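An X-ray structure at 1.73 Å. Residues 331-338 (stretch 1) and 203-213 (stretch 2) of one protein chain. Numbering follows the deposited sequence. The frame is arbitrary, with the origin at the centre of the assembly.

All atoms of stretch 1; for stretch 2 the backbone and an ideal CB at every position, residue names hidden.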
# COMPACT_ATOMS: atom_id res chain seq x y z
N ASP A 331 -9.91 7.98 -38.79
CA ASP A 331 -9.01 6.96 -38.20
C ASP A 331 -8.13 7.61 -37.12
O ASP A 331 -7.15 8.26 -37.46
CB ASP A 331 -8.10 6.37 -39.30
CG ASP A 331 -7.12 5.35 -38.78
OD1 ASP A 331 -6.99 5.19 -37.54
OD2 ASP A 331 -6.43 4.70 -39.63
N PHE A 332 -8.57 7.53 -35.87
CA PHE A 332 -7.92 8.30 -34.79
C PHE A 332 -6.44 7.93 -34.66
O PHE A 332 -5.65 8.70 -34.11
CB PHE A 332 -8.63 8.04 -33.46
CG PHE A 332 -8.41 6.64 -32.94
CD1 PHE A 332 -9.29 5.63 -33.23
CD2 PHE A 332 -7.33 6.36 -32.11
CE1 PHE A 332 -9.08 4.33 -32.76
CE2 PHE A 332 -7.14 5.10 -31.59
CZ PHE A 332 -7.98 4.06 -31.94
N THR A 333 -6.05 6.74 -35.14
CA THR A 333 -4.64 6.32 -35.04
C THR A 333 -3.73 7.15 -35.94
O THR A 333 -2.51 7.16 -35.76
CB THR A 333 -4.40 4.80 -35.33
OG1 THR A 333 -4.52 4.54 -36.73
CG2 THR A 333 -5.29 3.86 -34.48
N LYS A 334 -4.30 7.87 -36.90
CA LYS A 334 -3.52 8.72 -37.78
C LYS A 334 -3.57 10.19 -37.42
O LYS A 334 -3.06 11.03 -38.16
CB LYS A 334 -3.91 8.52 -39.24
CG LYS A 334 -3.61 7.08 -39.70
CD LYS A 334 -3.85 6.90 -41.20
CE LYS A 334 -3.45 5.47 -41.61
NZ LYS A 334 -4.26 5.05 -42.78
N ILE A 335 -4.21 10.53 -36.31
CA ILE A 335 -4.20 11.94 -35.86
C ILE A 335 -2.81 12.15 -35.22
O ILE A 335 -2.42 11.37 -34.37
CB ILE A 335 -5.26 12.22 -34.73
CG1 ILE A 335 -6.72 11.92 -35.18
CG2 ILE A 335 -5.16 13.65 -34.30
CD1 ILE A 335 -7.75 11.96 -34.02
N PRO A 336 -2.01 13.09 -35.76
CA PRO A 336 -0.69 13.30 -35.16
C PRO A 336 -0.87 13.70 -33.68
O PRO A 336 -1.74 14.51 -33.35
CB PRO A 336 -0.09 14.45 -35.99
CG PRO A 336 -1.31 15.10 -36.73
CD PRO A 336 -2.23 13.94 -36.95
N ASN A 337 -0.18 12.99 -32.79
CA ASN A 337 -0.42 13.15 -31.33
C ASN A 337 0.38 14.34 -30.78
O ASN A 337 1.59 14.43 -31.02
CB ASN A 337 0.08 11.91 -30.56
CG ASN A 337 -0.78 10.67 -30.70
OD1 ASN A 337 -0.57 9.74 -29.96
ND2 ASN A 337 -1.67 10.61 -31.71
N GLY A 338 -0.26 15.23 -30.06
CA GLY A 338 0.45 16.37 -29.43
C GLY A 338 -0.42 17.59 -29.28
O GLY A 338 -1.30 17.86 -30.11
N UNK A 203 -13.67 4.78 -34.69
CA UNK A 203 -12.61 5.53 -35.35
C UNK A 203 -12.52 6.98 -34.89
O UNK A 203 -11.61 7.68 -35.30
CB UNK A 203 -12.82 5.49 -36.86
N UNK A 204 -13.52 7.44 -34.12
CA UNK A 204 -13.60 8.83 -33.66
C UNK A 204 -12.45 9.14 -32.66
O UNK A 204 -11.89 8.20 -32.07
CB UNK A 204 -14.96 9.09 -33.01
N UNK A 205 -12.11 10.43 -32.50
CA UNK A 205 -11.04 10.87 -31.57
C UNK A 205 -11.16 10.30 -30.16
O UNK A 205 -10.14 10.03 -29.53
CB UNK A 205 -11.04 12.40 -31.48
N UNK A 206 -12.38 10.14 -29.62
CA UNK A 206 -12.51 9.61 -28.25
C UNK A 206 -11.85 8.24 -28.08
O UNK A 206 -11.33 7.94 -27.01
CB UNK A 206 -13.99 9.51 -27.87
N UNK A 207 -11.78 7.43 -29.13
CA UNK A 207 -11.16 6.10 -28.98
C UNK A 207 -9.64 6.19 -28.82
O UNK A 207 -9.03 5.23 -28.37
CB UNK A 207 -11.50 5.22 -30.19
N UNK A 208 -9.07 7.37 -29.06
CA UNK A 208 -7.65 7.59 -28.70
C UNK A 208 -7.45 7.42 -27.19
O UNK A 208 -6.43 6.86 -26.74
CB UNK A 208 -7.19 8.98 -29.14
N UNK A 209 -8.44 7.85 -26.40
CA UNK A 209 -8.31 7.66 -24.97
C UNK A 209 -8.66 6.24 -24.57
O UNK A 209 -7.99 5.64 -23.74
CB UNK A 209 -9.20 8.65 -24.22
N UNK A 210 -9.78 5.73 -25.09
CA UNK A 210 -10.25 4.43 -24.66
C UNK A 210 -9.28 3.31 -24.92
O UNK A 210 -9.32 2.29 -24.24
CB UNK A 210 -11.58 4.11 -25.35
N UNK A 211 -8.40 3.49 -25.91
CA UNK A 211 -7.46 2.44 -26.29
C UNK A 211 -6.11 2.58 -25.53
O UNK A 211 -5.17 1.80 -25.77
CB UNK A 211 -7.22 2.48 -27.80
N UNK A 212 -6.01 3.61 -24.68
CA UNK A 212 -4.83 3.75 -23.79
C UNK A 212 -5.22 3.89 -22.32
O UNK A 212 -4.99 4.95 -21.72
CB UNK A 212 -4.00 4.96 -24.21
N UNK A 213 -5.79 2.83 -21.70
CA UNK A 213 -6.35 3.03 -20.35
C UNK A 213 -5.28 3.33 -19.32
O UNK A 213 -4.09 3.00 -19.53
CB UNK A 213 -7.14 1.79 -19.91

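Position 203 meets stretch 1 mainly through its backbone: its O lies 3.1 Å from Phe332 N, a weak hydrogen bond, and near the plane of the Phe332 ring at its edge. CA-to-CB runs sideways, and the ideal CB is 4.3 Å from Asp331 N, so a small or medium side chain would suit, polar or not. The deposited residue is Thr203.

At 204 CA-to-CB points away into space free of stretch 1, leaving the side chain nearly unconstrained. The carbonyl does the work: its O lies 3.5 Å from Phe332 CB and accepts from the N of 207 at 3.0 Å. The residue is Asp204.

Position 205 has phi -50°, which proline accepts readily. Although CA-to-CB points away, the ideal CB is 4.2 Å from Ile335 CD1, so a compact apolar group fits. Pro205 supplies it, with CG 4.1 Å from Ile335 CD1.

Position 206 points away and touches nothing of stretch 1; many residues would serve. It is Ile206.

Position 207 aims its CB at the Phe332 ring, the ideal CB 3.6 Å from Phe332 CE1. Such closeness favours a side chain that offers a methylene and then turns aside. Tyr207 does this: CB sits over one ring face, 3.7 Å from Phe332 CE1, in a CH-pi contact, while chi1 m leads the phenol away.

At 208 CA-to-CB runs sideways, the ideal CB 4.0 Å from Phe332 CD2. Farther along, the carbonyl of Phe332 and the amide of Asn337 offer polar groups, so a side chain of middle length ending in a polar group, donor or acceptor, would suit. His208, chi1 t, brings CE1 to 3.3 Å from Asn337 OD1. Its ND1 shares a water with Phe332 O and Asn337 ND2; the water donates to the carbonyl and accepts from the amide.

Positions 209 and 210 meet nothing of stretch 1, so neither choice is dictated here; they are Ala209 and Tyr210.

Position 211 points toward stretch 1, its ideal CB 4.5 Å from Phe332 CZ. A short side chain fits, and a hydroxyl could turn back to the helix. Thr211 does both: OG1 donates to Tyr207 O at 2.7 Å and lies 3.6 Å from Phe332 CE2.

Position 212 also points toward stretch 1 but has no atom of it within 5.5 Å of the ideal CB; only a long side chain would come near Asn337, and stretch 1 does not require a charge there. Arg212 extends NH1 to 4.4 Å from Asn337 OD1.

Position 213 is out of reach, and its phi of -67° suits the deposited Pro213.

Stretch 2 (203-213) TDPIYHAYTRP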
# COMPACT_ATOMS: atom_id res chain seq x y z
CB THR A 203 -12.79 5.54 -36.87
OG1 THR A 203 -14.06 6.10 -37.17
CG2 THR A 203 -12.68 4.11 -37.42
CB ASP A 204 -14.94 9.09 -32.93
CG ASP A 204 -16.10 9.43 -33.89
OD1 ASP A 204 -15.87 9.62 -35.09
OD2 ASP A 204 -17.25 9.51 -33.40
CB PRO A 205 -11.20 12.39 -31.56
CG PRO A 205 -11.64 12.68 -33.05
CD PRO A 205 -12.66 11.56 -33.29
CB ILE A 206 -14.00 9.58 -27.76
CG1 ILE A 206 -14.12 9.16 -26.31
CG2 ILE A 206 -14.83 8.65 -28.66
CD1 ILE A 206 -13.42 10.11 -25.34
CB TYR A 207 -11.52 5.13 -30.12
CG TYR A 207 -13.00 4.83 -30.08
CD1 TYR A 207 -13.88 5.64 -30.77
CD2 TYR A 207 -13.51 3.93 -29.15
CE1 TYR A 207 -15.26 5.47 -30.68
CE2 TYR A 207 -14.91 3.75 -29.02
CZ TYR A 207 -15.77 4.54 -29.78
OH TYR A 207 -17.15 4.42 -29.68
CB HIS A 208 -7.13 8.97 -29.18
CG HIS A 208 -5.75 9.24 -28.71
ND1 HIS A 208 -4.64 8.69 -29.31
CD2 HIS A 208 -5.30 9.92 -27.63
CE1 HIS A 208 -3.55 9.05 -28.64
NE2 HIS A 208 -3.93 9.83 -27.64
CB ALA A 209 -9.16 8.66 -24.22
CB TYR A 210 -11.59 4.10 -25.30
CG TYR A 210 -12.72 5.02 -24.90
CD1 TYR A 210 -13.88 5.10 -25.69
CD2 TYR A 210 -12.66 5.76 -23.72
CE1 TYR A 210 -14.96 5.92 -25.31
CE2 TYR A 210 -13.73 6.61 -23.35
CZ TYR A 210 -14.90 6.64 -24.13
OH TYR A 210 -15.94 7.49 -23.78
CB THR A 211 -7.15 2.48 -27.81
OG1 THR A 211 -6.74 3.81 -28.20
CG2 THR A 211 -8.41 2.09 -28.66
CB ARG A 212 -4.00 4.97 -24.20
CG ARG A 212 -3.94 5.18 -25.71
CD ARG A 212 -3.24 6.50 -26.05
NE ARG A 212 -1.78 6.40 -25.97
CZ ARG A 212 -0.98 6.07 -27.00
NH1 ARG A 212 -1.49 5.81 -28.22
NH2 ARG A 212 0.36 6.08 -26.86
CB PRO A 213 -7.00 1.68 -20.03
CG PRO A 213 -7.01 0.89 -21.30
CD PRO A 213 -5.90 1.42 -22.14
O HOH W 1 -3.85 8.44 -32.09
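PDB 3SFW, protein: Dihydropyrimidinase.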